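PDB 6NJW: Xcc_ctr_pt from Xanthomonas campestris pv. campestris, which probably acts as a metal-dependent nuclease of the OLD family, this chain being its C-terminal region with the Toprim domain. Local coordinates for residues A[153-158]-A[182-187]; A[137-142]-A[164-169]; A[130-135]-A[176-181]. All coordinates share one frame; numbering follows the deposited sequence.

Interaction 1. Residues A[153-158]-A[182-187]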
loop_
_atom_site.group_PDB
_atom_site.type_symbol
_atom_site.label_atom_id
_atom_site.label_comp_id
_atom_site.label_asym_id
_atom_site.label_seq_id
_atom_site.Cartn_x
_atom_site.Cartn_y
_atom_site.Cartn_z
ATOM N N GLU A 153 -0.446 -17.035 -17.092
ATOM C CA GLU A 153 -0.139 -18.277 -16.392
ATOM C C GLU A 153 -1.240 -18.672 -15.417
ATOM O O GLU A 153 -1.486 -19.867 -15.216
ATOM C CB GLU A 153 1.191 -18.168 -15.640
ATOM C CG GLU A 153 1.733 -19.534 -15.241
ATOM C CD GLU A 153 2.977 -19.467 -14.382
ATOM O OE1 GLU A 153 3.934 -18.739 -14.745
ATOM O OE2 GLU A 153 2.995 -20.158 -13.340
ATOM N N GLU A 154 -1.904 -17.698 -14.802
ATOM C CA GLU A 154 -2.965 -18.015 -13.852
ATOM C C GLU A 154 -4.290 -18.292 -14.549
ATOM O O GLU A 154 -5.127 -19.028 -14.013
ATOM C CB GLU A 154 -3.130 -16.861 -12.858
ATOM C CG GLU A 154 -1.963 -16.711 -11.902
ATOM C CD GLU A 154 -1.843 -17.897 -10.972
ATOM O OE1 GLU A 154 -2.894 -18.408 -10.530
ATOM O OE2 GLU A 154 -0.703 -18.318 -10.689
ATOM N N LEU A 155 -4.492 -17.708 -15.736
ATOM C CA LEU A 155 -5.725 -17.834 -16.511
ATOM C C LEU A 155 -5.348 -18.340 -17.899
ATOM O O LEU A 155 -5.352 -17.573 -18.872
ATOM C CB LEU A 155 -6.463 -16.498 -16.593
ATOM C CG LEU A 155 -6.802 -15.827 -15.258
ATOM C CD1 LEU A 155 -7.528 -14.488 -15.483
ATOM C CD2 LEU A 155 -7.612 -16.773 -14.397
ATOM N N PRO A 156 -5.019 -19.625 -18.035
ATOM C CA PRO A 156 -4.395 -20.092 -19.277
ATOM C C PRO A 156 -5.371 -20.351 -20.417
ATOM O O PRO A 156 -4.925 -20.645 -21.532
ATOM C CB PRO A 156 -3.691 -21.379 -18.832
ATOM C CG PRO A 156 -4.557 -21.902 -17.733
ATOM C CD PRO A 156 -5.126 -20.693 -17.025
ATOM N N ARG A 157 -6.675 -20.203 -20.201
ATOM C CA ARG A 157 -7.666 -20.389 -21.254
ATOM C C ARG A 157 -8.472 -19.111 -21.498
ATOM O O ARG A 157 -9.674 -19.149 -21.774
ATOM C CB ARG A 157 -8.572 -21.574 -20.923
ATOM C CG ARG A 157 -7.927 -22.941 -21.204
ATOM C CD ARG A 157 -8.510 -24.066 -20.355
ATOM N NE ARG A 157 -8.282 -23.862 -18.923
ATOM C CZ ARG A 157 -7.254 -24.364 -18.235
ATOM N NH1 ARG A 157 -6.341 -25.115 -18.849
ATOM N NH2 ARG A 157 -7.142 -24.120 -16.925
ATOM N N LEU A 158 -7.820 -17.956 -21.396
ATOM C CA LEU A 158 -8.475 -16.701 -21.740
ATOM C C LEU A 158 -8.861 -16.695 -23.214
ATOM O O LEU A 158 -8.111 -17.169 -24.073
ATOM C CB LEU A 158 -7.565 -15.502 -21.436
ATOM C CG LEU A 158 -7.444 -15.089 -19.963
ATOM C CD1 LEU A 158 -6.437 -13.967 -19.794
ATOM C CD2 LEU A 158 -8.817 -14.696 -19.389
ATOM N N LEU A 182 -8.753 -5.263 -13.558
ATOM C CA LEU A 182 -9.050 -5.604 -12.177
ATOM C C LEU A 182 -9.961 -6.817 -12.085
ATOM O O LEU A 182 -9.854 -7.589 -11.131
ATOM C CB LEU A 182 -9.651 -4.400 -11.455
ATOM C CG LEU A 182 -8.634 -3.253 -11.353
ATOM C CD1 LEU A 182 -9.262 -2.016 -10.745
ATOM C CD2 LEU A 182 -7.409 -3.680 -10.559
ATOM N N ARG A 183 -10.848 -7.008 -13.067
ATOM C CA ARG A 183 -11.668 -8.216 -13.096
ATOM C C ARG A 183 -10.795 -9.461 -13.197
ATOM O O ARG A 183 -11.003 -10.442 -12.475
ATOM C CB ARG A 183 -12.670 -8.140 -14.268
ATOM C CG ARG A 183 -13.751 -9.224 -14.275
ATOM C CD ARG A 183 -14.877 -8.927 -15.331
ATOM N NE ARG A 183 -15.287 -7.528 -15.277
ATOM C CZ ARG A 183 -15.390 -6.731 -16.338
ATOM N NH1 ARG A 183 -15.154 -7.205 -17.550
ATOM N NH2 ARG A 183 -15.737 -5.460 -16.182
ATOM N N LEU A 184 -9.799 -9.441 -14.068
ATOM C CA LEU A 184 -8.920 -10.604 -14.176
ATOM C C LEU A 184 -8.127 -10.826 -12.889
ATOM O O LEU A 184 -8.007 -11.960 -12.407
ATOM C CB LEU A 184 -7.988 -10.434 -15.375
ATOM C CG LEU A 184 -8.709 -10.294 -16.723
ATOM C CD1 LEU A 184 -7.746 -9.952 -17.860
ATOM C CD2 LEU A 184 -9.554 -11.540 -17.064
ATOM N N ILE A 185 -7.589 -9.751 -12.309
ATOM C CA ILE A 185 -6.802 -9.893 -11.081
ATOM C C ILE A 185 -7.666 -10.428 -9.941
ATOM O O ILE A 185 -7.242 -11.312 -9.188
ATOM C CB ILE A 185 -6.144 -8.550 -10.720
ATOM C CG1 ILE A 185 -5.053 -8.209 -11.746
ATOM C CG2 ILE A 185 -5.571 -8.606 -9.305
ATOM C CD1 ILE A 185 -4.492 -6.767 -11.611
ATOM N N GLU A 186 -8.892 -9.914 -9.798
ATOM C CA GLU A 186 -9.782 -10.426 -8.757
ATOM C C GLU A 186 -10.166 -11.884 -9.008
ATOM O O GLU A 186 -10.335 -12.660 -8.055
ATOM C CB GLU A 186 -11.019 -9.528 -8.658
ATOM C CG GLU A 186 -12.162 -10.068 -7.808
ATOM C CD GLU A 186 -11.870 -10.070 -6.302
ATOM O OE1 GLU A 186 -12.433 -10.934 -5.585
ATOM O OE2 GLU A 186 -11.090 -9.205 -5.836
ATOM N N ARG A 187 -10.260 -12.298 -10.274
ATOM C CA ARG A 187 -10.551 -13.707 -10.553
ATOM C C ARG A 187 -9.389 -14.601 -10.120
ATOM O O ARG A 187 -9.595 -15.684 -9.558
ATOM C CB ARG A 187 -10.861 -13.893 -12.043
ATOM C CG ARG A 187 -11.293 -15.317 -12.415
ATOM C CD ARG A 187 -11.770 -15.388 -13.855
ATOM N NE ARG A 187 -12.845 -14.436 -14.096
ATOM C CZ ARG A 187 -13.030 -13.795 -15.243
ATOM N NH1 ARG A 187 -14.018 -12.916 -15.359
ATOM N NH2 ARG A 187 -12.218 -14.021 -16.268
#
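Leu-155 and Leu-184 meet through single methyl groups, their side chains crossing at an oblique angle. CD1 of Leu-155 lies 3.9 Å from CD2 of Leu-184. The same Leu-155 CD1 also sits over the root of the partner side chain, 4.1 Å from Leu-184 CB. Both leucines turn CG away from their own carbonyl carbon and beside the backbone N, with chi1 -56° for Leu-155 and -60° for Leu-184. This sets their branched ends across the gap between the two backbones, whose CA atoms are 8.2 Å apart at this pair.

Leu-158 supplies a second methyl. Its CD2 reaches CD2 of Leu-184 at 4.0 Å. One Leu-184 methyl therefore touches both leucines of 153-158. At the border of the patch, CD2 of Leu-155 comes within 4.4 Å of CD of Arg-187. The arginine offers its aliphatic stem here, while the residue as a whole is exposed. The contact is apolar and small, burying 177 Å² over both sides.

Leu-155 is the first residue to leave helical angles after helix 134-154. A type I beta turn then runs from Leu-155 to Leu-158, and the chain goes on to helix 160-171. Leu-155 also touches Ile-188, one turn on in the same helix as Leu-184, and Leu-163 lies against Leu-158. A bound platinum ion, used for phasing, lies about 4 Å from the Leu-155 side chain. In the helical part of the chain, beside the Toprim fold, the turn linking helices 134-154 and 160-171 thus packs its leucines on helix 178-188.

Interaction 2. Residues A[137-142]-A[164-169]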
loop_
_atom_site.group_PDB
_atom_site.type_symbol
_atom_site.label_atom_id
_atom_site.label_comp_id
_atom_site.label_asym_id
_atom_site.label_seq_id
_atom_site.Cartn_x
_atom_site.Cartn_y
_atom_site.Cartn_z
ATOM N N GLU A 137 -1.658 1.289 -11.501
ATOM C CA GLU A 137 -0.415 2.062 -11.470
ATOM C C GLU A 137 0.777 1.195 -11.862
ATOM O O GLU A 137 1.589 1.583 -12.709
ATOM C CB GLU A 137 -0.200 2.687 -10.092
ATOM C CG GLU A 137 1.257 3.101 -9.870
ATOM C CD GLU A 137 1.437 4.312 -8.966
ATOM O OE1 GLU A 137 0.473 4.709 -8.271
ATOM O OE2 GLU A 137 2.562 4.875 -8.953
ATOM N N LEU A 138 0.893 0.002 -11.272
ATOM C CA LEU A 138 2.026 -0.858 -11.604
ATOM C C LEU A 138 2.011 -1.262 -13.071
ATOM O O LEU A 138 3.067 -1.353 -13.707
ATOM C CB LEU A 138 2.029 -2.103 -10.722
ATOM C CG LEU A 138 2.171 -1.861 -9.223
ATOM C CD1 LEU A 138 2.032 -3.181 -8.491
ATOM C CD2 LEU A 138 3.524 -1.211 -8.939
ATOM N N PHE A 139 0.824 -1.543 -13.623
ATOM C CA PHE A 139 0.757 -1.903 -15.033
ATOM C C PHE A 139 1.248 -0.762 -15.908
ATOM O O PHE A 139 1.991 -0.981 -16.870
ATOM C CB PHE A 139 -0.670 -2.288 -15.433
ATOM C CG PHE A 139 -0.744 -2.998 -16.748
ATOM C CD1 PHE A 139 -0.811 -2.285 -17.931
ATOM C CD2 PHE A 139 -0.712 -4.381 -16.807
ATOM C CE1 PHE A 139 -0.861 -2.935 -19.145
ATOM C CE2 PHE A 139 -0.763 -5.038 -18.017
ATOM C CZ PHE A 139 -0.832 -4.308 -19.190
ATOM N N ALA A 140 0.818 0.459 -15.601
ATOM C CA ALA A 140 1.226 1.616 -16.382
ATOM C C ALA A 140 2.638 2.061 -16.031
ATOM O O ALA A 140 3.351 2.577 -16.896
ATOM C CB ALA A 140 0.238 2.767 -16.166
ATOM N N GLY A 141 3.065 1.841 -14.789
ATOM C CA GLY A 141 4.354 2.326 -14.337
ATOM C C GLY A 141 5.499 1.336 -14.415
ATOM O O GLY A 141 6.358 1.325 -13.529
ATOM N N GLY A 142 5.532 0.494 -15.446
ATOM C CA GLY A 142 6.709 -0.297 -15.754
ATOM C C GLY A 142 6.583 -1.793 -15.559
ATOM O O GLY A 142 7.487 -2.521 -15.982
ATOM N N ASN A 164 -6.029 -10.360 -26.767
ATOM C CA ASN A 164 -5.699 -9.232 -27.633
ATOM C C ASN A 164 -5.772 -7.915 -26.878
ATOM O O ASN A 164 -4.922 -7.040 -27.063
ATOM C CB ASN A 164 -6.633 -9.196 -28.846
ATOM C CG ASN A 164 -6.348 -10.307 -29.823
ATOM O OD1 ASN A 164 -5.232 -10.822 -29.881
ATOM N ND2 ASN A 164 -7.358 -10.694 -30.596
ATOM N N ALA A 165 -6.795 -7.741 -26.039
ATOM C CA ALA A 165 -6.871 -6.520 -25.246
ATOM C C ALA A 165 -5.670 -6.411 -24.318
ATOM O O ALA A 165 -5.110 -5.325 -24.138
ATOM C CB ALA A 165 -8.175 -6.478 -24.451
ATOM N N LEU A 166 -5.251 -7.540 -23.744
ATOM C CA LEU A 166 -4.114 -7.552 -22.832
ATOM C C LEU A 166 -2.834 -7.156 -23.558
ATOM O O LEU A 166 -2.074 -6.304 -23.082
ATOM C CB LEU A 166 -3.967 -8.942 -22.208
ATOM C CG LEU A 166 -2.914 -9.118 -21.106
ATOM C CD1 LEU A 166 -3.012 -8.008 -20.075
ATOM C CD2 LEU A 166 -3.037 -10.479 -20.441
ATOM N N GLN A 167 -2.574 -7.788 -24.709
ATOM C CA GLN A 167 -1.419 -7.415 -25.519
ATOM C C GLN A 167 -1.476 -5.942 -25.893
ATOM O O GLN A 167 -0.447 -5.258 -25.935
ATOM C CB GLN A 167 -1.354 -8.296 -26.768
ATOM C CG GLN A 167 -0.065 -8.156 -27.571
ATOM C CD GLN A 167 1.169 -8.353 -26.718
ATOM O OE1 GLN A 167 1.401 -9.442 -26.191
ATOM N NE2 GLN A 167 1.970 -7.297 -26.574
ATOM N N GLN A 168 -2.680 -5.430 -26.128
ATOM C CA GLN A 168 -2.851 -4.031 -26.502
ATOM C C GLN A 168 -2.524 -3.093 -25.341
ATOM O O GLN A 168 -1.922 -2.030 -25.547
ATOM C CB GLN A 168 -4.278 -3.836 -27.008
ATOM C CG GLN A 168 -4.812 -2.433 -27.061
ATOM C CD GLN A 168 -6.204 -2.416 -27.660
ATOM O OE1 GLN A 168 -6.690 -3.442 -28.147
ATOM N NE2 GLN A 168 -6.863 -1.258 -27.619
ATOM N N TRP A 169 -2.903 -3.461 -24.114
ATOM C CA TRP A 169 -2.534 -2.634 -22.966
ATOM C C TRP A 169 -1.029 -2.624 -22.752
ATOM O O TRP A 169 -0.457 -1.598 -22.371
ATOM C CB TRP A 169 -3.203 -3.128 -21.687
ATOM C CG TRP A 169 -4.673 -3.300 -21.740
ATOM C CD1 TRP A 169 -5.566 -2.607 -22.506
ATOM C CD2 TRP A 169 -5.431 -4.227 -20.971
ATOM N NE1 TRP A 169 -6.839 -3.052 -22.258
ATOM C CE2 TRP A 169 -6.783 -4.053 -21.322
ATOM C CE3 TRP A 169 -5.096 -5.199 -20.021
ATOM C CZ2 TRP A 169 -7.803 -4.819 -20.761
ATOM C CZ3 TRP A 169 -6.107 -5.951 -19.457
ATOM C CH2 TRP A 169 -7.444 -5.762 -19.829
#
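Phe-139 of helix 134-154 meets Trp-169 of helix 160-171 in the buried interior of the helical part of this chain, where two helices joined by a short turn pack against each other. The phenylalanine ring does not stack on the indole. It drives its outer end at the base of the tryptophan side chain. CE1 of Phe-139 is 3.5 Å from CB of Trp-169, and the neighbouring Phe-139 CZ is 3.6 Å from the same CB. The tryptophan backbone also lines this spot, with Trp-169 O 3.5 Å from Phe-139 CE1 and the carbonyl carbon in the plane of the phenylalanine ring at its edge.

The two side chains cross at about a right angle. Phe-139 carries CG anti to its N (chi1 -165°), which carries the ring toward the other helix. Trp-169 starts toward Phe-139, but with chi1 -53° its indole leads away. Phe-139 CZ consequently lies near the plane of the indole, at its edge. One indole face is laid along its own helix, over Ala-165 O and the CA of Leu-166. A looser apolar touch completes the contact: Leu-166 CD1 approaches Phe-139 CE2 at 4.3 Å. The whole contact buries 127 Å².

Helix 178-188 adds to the group: its Leu-181 touches both Phe-139 and Trp-169, and Leu-180 packs on the indole as well. Along helix 134-154, Ala-144 and Met-147 continue the apolar surface beside Phe-139. Strand 127-130, an outermost strand of the parallel sheet within this chain, leads by a short loop into helix 134-154.

Interaction 3. Residues A[130-135]-A[176-181]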
loop_
_atom_site.group_PDB
_atom_site.type_symbol
_atom_site.label_atom_id
_atom_site.label_comp_id
_atom_site.label_asym_id
_atom_site.label_seq_id
_atom_site.Cartn_x
_atom_site.Cartn_y
_atom_site.Cartn_z
ATOM N N ASN A 130 -2.396 7.215 -2.205
ATOM C CA ASN A 130 -2.097 7.045 -3.614
ATOM C C ASN A 130 -3.247 7.614 -4.438
ATOM O O ASN A 130 -4.422 7.344 -4.152
ATOM C CB ASN A 130 -1.903 5.565 -3.933
ATOM C CG ASN A 130 -1.621 5.311 -5.394
ATOM O OD1 ASN A 130 -0.956 6.101 -6.057
ATOM N ND2 ASN A 130 -2.133 4.193 -5.907
ATOM N N GLU A 131 -2.905 8.366 -5.478
ATOM C CA GLU A 131 -3.929 8.961 -6.328
ATOM C C GLU A 131 -4.496 7.973 -7.338
ATOM O O GLU A 131 -5.521 8.266 -7.960
ATOM C CB GLU A 131 -3.376 10.199 -7.043
ATOM C CG GLU A 131 -2.650 11.171 -6.116
ATOM C CD GLU A 131 -3.606 11.970 -5.238
ATOM O OE1 GLU A 131 -4.643 12.428 -5.767
ATOM O OE2 GLU A 131 -3.336 12.129 -4.018
ATOM N N ASN A 132 -3.876 6.812 -7.507
ATOM C CA ASN A 132 -4.393 5.729 -8.330
ATOM C C ASN A 132 -4.806 4.579 -7.414
ATOM O O ASN A 132 -4.874 4.727 -6.188
ATOM C CB ASN A 132 -3.331 5.305 -9.356
ATOM C CG ASN A 132 -3.933 4.616 -10.585
ATOM O OD1 ASN A 132 -5.089 4.180 -10.564
ATOM N ND2 ASN A 132 -3.146 4.515 -11.658
ATOM N N THR A 133 -5.084 3.428 -8.011
ATOM C CA THR A 133 -5.111 2.165 -7.293
ATOM C C THR A 133 -3.894 1.353 -7.723
ATOM O O THR A 133 -3.329 1.575 -8.793
ATOM C CB THR A 133 -6.408 1.388 -7.559
ATOM O OG1 THR A 133 -6.639 1.322 -8.970
ATOM C CG2 THR A 133 -7.592 2.083 -6.882
ATOM N N LEU A 134 -3.507 0.387 -6.888
ATOM C CA LEU A 134 -2.157 -0.173 -6.969
ATOM C C LEU A 134 -1.898 -0.874 -8.300
ATOM O O LEU A 134 -0.926 -0.568 -8.998
ATOM C CB LEU A 134 -1.926 -1.140 -5.808
ATOM C CG LEU A 134 -0.550 -1.798 -5.784
ATOM C CD1 LEU A 134 0.553 -0.738 -5.733
ATOM C CD2 LEU A 134 -0.458 -2.730 -4.591
ATOM N N GLU A 135 -2.740 -1.837 -8.659
ATOM C CA GLU A 135 -2.415 -2.663 -9.821
ATOM C C GLU A 135 -2.413 -1.881 -11.137
ATOM O O GLU A 135 -1.517 -2.088 -11.965
ATOM C CB GLU A 135 -3.374 -3.851 -9.899
ATOM C CG GLU A 135 -3.247 -4.821 -8.719
ATOM C CD GLU A 135 -4.253 -4.530 -7.621
ATOM O OE1 GLU A 135 -4.707 -3.358 -7.523
ATOM O OE2 GLU A 135 -4.598 -5.476 -6.871
ATOM N N ILE A 176 -5.627 1.338 -21.257
ATOM C CA ILE A 176 -5.930 0.088 -20.572
ATOM C C ILE A 176 -7.395 0.124 -20.184
ATOM O O ILE A 176 -7.933 1.184 -19.842
ATOM C CB ILE A 176 -5.014 -0.159 -19.345
ATOM C CG1 ILE A 176 -5.182 0.906 -18.264
ATOM C CG2 ILE A 176 -3.572 -0.208 -19.739
ATOM C CD1 ILE A 176 -6.178 0.566 -17.198
ATOM N N ASP A 177 -8.045 -1.032 -20.260
ATOM C CA ASP A 177 -9.391 -1.209 -19.727
ATOM C C ASP A 177 -9.213 -1.584 -18.263
ATOM O O ASP A 177 -8.952 -2.744 -17.934
ATOM C CB ASP A 177 -10.146 -2.276 -20.508
ATOM C CG ASP A 177 -11.595 -2.409 -20.087
ATOM O OD1 ASP A 177 -11.970 -1.911 -19.008
ATOM O OD2 ASP A 177 -12.364 -3.027 -20.856
ATOM N N GLU A 178 -9.347 -0.594 -17.382
ATOM C CA GLU A 178 -9.091 -0.831 -15.968
ATOM C C GLU A 178 -10.080 -1.823 -15.379
ATOM O O GLU A 178 -9.713 -2.639 -14.528
ATOM C CB GLU A 178 -9.144 0.483 -15.197
ATOM C CG GLU A 178 -8.818 0.335 -13.728
ATOM C CD GLU A 178 -8.572 1.668 -13.056
ATOM O OE1 GLU A 178 -7.780 2.467 -13.606
ATOM O OE2 GLU A 178 -9.178 1.915 -11.988
ATOM N N ASP A 179 -11.346 -1.747 -15.790
ATOM C CA ASP A 179 -12.339 -2.667 -15.251
ATOM C C ASP A 179 -11.955 -4.104 -15.563
ATOM O O ASP A 179 -11.998 -4.976 -14.688
ATOM C CB ASP A 179 -13.731 -2.336 -15.805
ATOM C CG ASP A 179 -14.295 -1.036 -15.241
ATOM O OD1 ASP A 179 -13.842 -0.598 -14.165
ATOM O OD2 ASP A 179 -15.193 -0.448 -15.874
ATOM N N LEU A 180 -11.547 -4.364 -16.805
ATOM C CA LEU A 180 -11.211 -5.727 -17.190
ATOM C C LEU A 180 -9.929 -6.191 -16.512
ATOM O O LEU A 180 -9.844 -7.343 -16.059
ATOM C CB LEU A 180 -11.089 -5.825 -18.710
ATOM C CG LEU A 180 -10.840 -7.232 -19.247
ATOM C CD1 LEU A 180 -11.940 -8.166 -18.774
ATOM C CD2 LEU A 180 -10.755 -7.217 -20.776
ATOM N N LEU A 181 -8.919 -5.313 -16.438
ATOM C CA LEU A 181 -7.697 -5.664 -15.719
ATOM C C LEU A 181 -8.013 -6.093 -14.293
ATOM O O LEU A 181 -7.592 -7.164 -13.849
ATOM C CB LEU A 181 -6.716 -4.487 -15.719
ATOM C CG LEU A 181 -5.459 -4.706 -14.879
ATOM C CD1 LEU A 181 -4.659 -5.849 -15.464
ATOM C CD2 LEU A 181 -4.607 -3.423 -14.795
#
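Thr-133 overlaps the carboxylate end of Glu-178, with OG1 4.0 Å from Glu-178 OE2. This is proximity, too long for a hydrogen bond. The setting is the edge of the Toprim fold. Strand 127-130, outermost in the parallel sheet, ends here and the chain passes through a short loop into helix 134-154. Asp-82 and Tyr-209 bind the magnesium ion in this structure. The side chain of Thr-133 lies about 4 Å from that of Asp-82 and about 7 Å from the bound magnesium ion. Thr-133 therefore places this end of the contact beside the metal site.

Glu-178 reaches Thr-133 by being stretched out: CG is anti to the backbone N (chi1 -177°) and the chain stays extended beyond it. Its other oxygen, OE1, is 4.4 Å from Asn-132 OD1. That neighbouring pair of oxygens is not bonded either. Thr-133 OG1 is buried by the contact and has no partner in the model.

Further along, the methyl CD2 of Leu-181 lies 4.4 Å from the backbone O of Glu-135. The Glu-135 side chain starts toward helix 178-188, but its end leads away to a salt bridge with Lys-190. Only 105 Å² is buried between the segments.

Both segments contain helix starts. Asp-177 is the N-cap of helix 178-188, where its OD1 takes a weak capping bond from Leu-180 N. Thr-133 holds the N-cap position of helix 134-154 but makes no capping bond with its side chain. The backbone N of Thr-133 donates to OD1 of Asn-132 at 2.7 Å, tilted 34° out of the carbonyl plane.

In the fold
All three contacts tie helix 134-154, or the loops at its ends, to the helices that follow it. Interactions 1 and 3 both join it to helix 178-188, while interaction 2 joins it to helix 160-171. Along the chain, interaction 2 is nested in the loop closed by interaction 3, and interaction 1 crosses both. Centres of interactions 2 and 3 are 10 Å apart. Interaction 1 lies 14 Å from interaction 2 and 15 Å from interaction 3, centre to centre. Interaction 3 borders the magnesium site of the Toprim fold, whereas interactions 1 and 2 lie away from it. Interaction 3 touches both of the others, consistent with the three helices packing together beside the Toprim fold.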